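Local coordinates for farnesyltransferase, putative (Trypanosoma cruzi, PDB 3WCA), which probably condenses two farnesyl diphosphate molecules into squalene with magnesium and NADPH or NADH, the first committed step toward sterols, at residues D25-F30 and Y114-R119. The protein carries 1 engineered substitution. Residues are numbered along the deposited sequence; the frame is centred on the assembly and turned at random.
Sequences DEDLRF and YTHVTR
His116 stacks on Phe30 where the N-terminal helix 26-38 meets the short helix 115-122, at the edge of the all-helical squalene/phytoene synthase fold and away from the farnesyl and magnesium sites. The two helix segments cross steeply, their axes 8.3 Å apart at closest approach and at 119° between N-to-C directions; the CA atoms of Asp27 and His116 come closest, 4.6 Å apart.

The two rings make an offset stack, centroids 4.5 Å apart and planes inclined by 27°. His116 ND1 sits over one face of the Phe30 ring, near its rim, while Phe30 CB makes a CH-pi contact with the imidazole face. Phe30 CG lies anti to the backbone N (chi1 168°), which carries the ring across toward His116; the Phe30 side chain also touches Glu109 and Arg113. His116 ND1 also makes a weak hydrogen bond to Arg113 O.

The Asp27 carboxylate meets His116 through OD1 and sets both oxygens against Arg119 CD, each at 3.4 Å. OD2 finds its stronger partner in Arg123, through a salt bridge. With Arg119 NE the link is long and purely electrostatic, since Asp27 OD1 lies well out of the guanidinium plane and no N-H points at it. The same OD1 approaches a carbon at the imidazole edge, near the ring plane, 3.0 Å from His116 CD2.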
ATOM      1  N   ASP A  25      10.496 -13.122  25.336  1.00 79.77           N
ATOM      2  CA  ASP A  25      10.078 -12.215  24.229  1.00 79.31           C
ATOM      3  C   ASP A  25      10.724 -12.619  22.907  1.00 78.27           C
ATOM      4  O   ASP A  25      10.797 -11.818  21.972  1.00 78.42           O
ATOM      5  CB  ASP A  25      10.449 -10.766  24.565  1.00 80.90           C
ATOM      6  CG  ASP A  25      11.944 -10.577  24.805  1.00 82.60           C
ATOM      7  OD1 ASP A  25      12.359  -9.433  25.095  1.00 82.69           O
ATOM      8  OD2 ASP A  25      12.705 -11.566  24.702  1.00 82.80           O
ATOM      9  N   GLU A  26      11.197 -13.861  22.835  1.00 76.04           N
ATOM     10  CA  GLU A  26      11.831 -14.373  21.624  1.00 73.16           C
ATOM     11  C   GLU A  26      10.854 -14.352  20.453  1.00 70.01           C
ATOM     12  O   GLU A  26      11.260 -14.207  19.297  1.00 69.74           O
ATOM     13  CB  GLU A  26      12.339 -15.804  21.848  1.00 75.10           C
ATOM     14  CG  GLU A  26      12.681 -16.560  20.560  1.00 77.73           C
ATOM     15  CD  GLU A  26      13.278 -17.941  20.814  1.00 79.99           C
ATOM     16  OE1 GLU A  26      12.728 -18.691  21.653  1.00 79.99           O
ATOM     17  OE2 GLU A  26      14.293 -18.281  20.164  1.00 80.88           O
ATOM     18  N   ASP A  27       9.567 -14.496  20.758  1.00 65.40           N
ATOM     19  CA  ASP A  27       8.541 -14.492  19.723  1.00 62.06           C
ATOM     20  C   ASP A  27       8.491 -13.128  19.043  1.00 59.11           C
ATOM     21  O   ASP A  27       8.490 -13.044  17.816  1.00 58.45           O
ATOM     22  CB  ASP A  27       7.170 -14.834  20.318  1.00 61.18           C
ATOM     23  CG  ASP A  27       7.131 -16.222  20.933  1.00 61.07           C
ATOM     24  OD1 ASP A  27       7.553 -17.188  20.260  1.00 60.00           O
ATOM     25  OD2 ASP A  27       6.672 -16.347  22.089  1.00 60.27           O
ATOM     26  N   LEU A  28       8.448 -12.064  19.839  1.00 56.17           N
ATOM     27  CA  LEU A  28       8.424 -10.718  19.284  1.00 53.24           C
ATOM     28  C   LEU A  28       9.686 -10.469  18.472  1.00 51.57           C
ATOM     29  O   LEU A  28       9.629  -9.893  17.389  1.00 52.07           O
ATOM     30  CB  LEU A  28       8.308  -9.668  20.389  1.00 52.59           C
ATOM     31  CG  LEU A  28       6.887  -9.283  20.798  1.00 52.15           C
ATOM     32  CD1 LEU A  28       6.933  -8.141  21.805  1.00 52.31           C
ATOM     33  CD2 LEU A  28       6.100  -8.863  19.564  1.00 51.22           C
ATOM     34  N   ARG A  29      10.827 -10.914  18.986  1.00 50.54           N
ATOM     35  CA  ARG A  29      12.085 -10.713  18.275  1.00 49.98           C
ATOM     36  C   ARG A  29      12.071 -11.362  16.897  1.00 48.86           C
ATOM     37  O   ARG A  29      12.557 -10.780  15.926  1.00 48.97           O
ATOM     38  CB  ARG A  29      13.262 -11.242  19.103  1.00 50.73           C
ATOM     39  CG  ARG A  29      13.634 -10.319  20.263  1.00 52.10           C
ATOM     40  CD  ARG A  29      14.824 -10.851  21.060  1.00 53.98           C
ATOM     41  NE  ARG A  29      15.221  -9.921  22.115  1.00 54.68           N
ATOM     42  CZ  ARG A  29      15.878  -8.781  21.907  1.00 54.85           C
ATOM     43  NH1 ARG A  29      16.227  -8.420  20.677  1.00 54.12           N
ATOM     44  NH2 ARG A  29      16.173  -7.991  22.930  1.00 55.16           N
ATOM     45  N   PHE A  30      11.515 -12.568  16.809  1.00 46.32           N
ATOM     46  CA  PHE A  30      11.436 -13.256  15.533  1.00 43.01           C
ATOM     47  C   PHE A  30      10.560 -12.413  14.617  1.00 42.64           C
ATOM     48  O   PHE A  30      10.891 -12.179  13.452  1.00 43.78           O
ATOM     49  CB  PHE A  30      10.801 -14.633  15.698  1.00 42.56           C
ATOM     50  CG  PHE A  30      10.435 -15.285  14.390  1.00 43.07           C
ATOM     51  CD1 PHE A  30      11.365 -16.047  13.692  1.00 42.62           C
ATOM     52  CD2 PHE A  30       9.172 -15.095  13.836  1.00 41.46           C
ATOM     53  CE1 PHE A  30      11.041 -16.611  12.465  1.00 42.03           C
ATOM     54  CE2 PHE A  30       8.837 -15.653  12.607  1.00 41.45           C
ATOM     55  CZ  PHE A  30       9.768 -16.409  11.920  1.00 42.01           C
ATOM     56  N   TYR A 114       5.166 -19.881  11.829  1.00 46.97           N
ATOM     57  CA  TYR A 114       4.078 -18.955  12.120  1.00 45.66           C
ATOM     58  C   TYR A 114       3.666 -18.967  13.592  1.00 46.17           C
ATOM     59  O   TYR A 114       2.872 -18.135  14.033  1.00 45.57           O
ATOM     60  CB  TYR A 114       2.872 -19.295  11.244  1.00 43.15           C
ATOM     61  CG  TYR A 114       1.822 -18.207  11.175  1.00 43.00           C
ATOM     62  CD1 TYR A 114       2.047 -17.037  10.444  1.00 41.17           C
ATOM     63  CD2 TYR A 114       0.593 -18.357  11.817  1.00 40.58           C
ATOM     64  CE1 TYR A 114       1.073 -16.048  10.350  1.00 41.04           C
ATOM     65  CE2 TYR A 114      -0.387 -17.374  11.731  1.00 42.24           C
ATOM     66  CZ  TYR A 114      -0.141 -16.225  10.992  1.00 42.47           C
ATOM     67  OH  TYR A 114      -1.115 -15.268  10.878  1.00 43.08           O
ATOM     68  N   THR A 115       4.210 -19.909  14.353  1.00 46.46           N
ATOM     69  CA  THR A 115       3.882 -20.007  15.769  1.00 48.31           C
ATOM     70  C   THR A 115       4.278 -18.750  16.538  1.00 46.49           C
ATOM     71  O   THR A 115       3.544 -18.288  17.415  1.00 46.82           O
ATOM     72  CB  THR A 115       4.596 -21.197  16.427  1.00 50.42           C
ATOM     73  OG1 THR A 115       4.380 -22.375  15.647  1.00 57.81           O
ATOM     74  CG2 THR A 115       4.060 -21.424  17.827  1.00 51.45           C
ATOM     75  N   HIS A 116       5.441 -18.196  16.216  1.00 45.60           N
ATOM     76  CA  HIS A 116       5.912 -17.006  16.918  1.00 44.37           C
ATOM     77  C   HIS A 116       4.951 -15.840  16.815  1.00 42.78           C
ATOM     78  O   HIS A 116       4.811 -15.064  17.752  1.00 44.48           O
ATOM     79  CB  HIS A 116       7.280 -16.576  16.399  1.00 43.28           C
ATOM     80  CG  HIS A 116       8.357 -17.582  16.642  1.00 45.01           C
ATOM     81  ND1 HIS A 116       8.843 -18.405  15.650  1.00 47.12           N
ATOM     82  CD2 HIS A 116       9.029 -17.912  17.769  1.00 45.69           C
ATOM     83  CE1 HIS A 116       9.770 -19.200  16.155  1.00 45.96           C
ATOM     84  NE2 HIS A 116       9.902 -18.922  17.440  1.00 45.45           N
ATOM     85  N   VAL A 117       4.288 -15.726  15.671  1.00 42.61           N
ATOM     86  CA  VAL A 117       3.342 -14.645  15.442  1.00 42.49           C
ATOM     87  C   VAL A 117       2.078 -14.823  16.274  1.00 42.29           C
ATOM     88  O   VAL A 117       1.595 -13.878  16.893  1.00 41.56           O
ATOM     89  CB  VAL A 117       2.935 -14.564  13.949  1.00 39.94           C
ATOM     90  CG1 VAL A 117       2.084 -13.332  13.715  1.00 38.55           C
ATOM     91  CG2 VAL A 117       4.167 -14.536  13.077  1.00 39.72           C
ATOM     92  N   THR A 118       1.531 -16.034  16.281  1.00 43.76           N
ATOM     93  CA  THR A 118       0.315 -16.284  17.049  1.00 44.20           C
ATOM     94  C   THR A 118       0.581 -16.154  18.543  1.00 44.57           C
ATOM     95  O   THR A 118      -0.276 -15.676  19.287  1.00 45.69           O
ATOM     96  CB  THR A 118      -0.268 -17.667  16.747  1.00 42.63           C
ATOM     97  OG1 THR A 118       0.725 -18.669  16.990  1.00 44.95           O
ATOM     98  CG2 THR A 118      -0.722 -17.738  15.297  1.00 43.82           C
ATOM     99  N   ARG A 119       1.763 -16.568  18.989  1.00 46.00           N
ATOM    100  CA  ARG A 119       2.088 -16.445  20.412  1.00 48.54           C
ATOM    101  C   ARG A 119       2.108 -14.969  20.773  1.00 47.08           C
ATOM    102  O   ARG A 119       1.435 -14.537  21.704  1.00 47.81           O
ATOM    103  CB  ARG A 119       3.460 -17.036  20.731  1.00 50.58           C
ATOM    104  CG  ARG A 119       3.601 -18.513  20.473  1.00 55.30           C
ATOM    105  CD  ARG A 119       4.834 -19.028  21.182  1.00 59.15           C
ATOM    106  NE  ARG A 119       5.221 -20.356  20.725  1.00 64.39           N
ATOM    107  CZ  ARG A 119       5.905 -21.222  21.464  1.00 67.40           C
ATOM    108  NH1 ARG A 119       6.270 -20.900  22.703  1.00 67.87           N
ATOM    109  NH2 ARG A 119       6.233 -22.404  20.965  1.00 68.72           N
TER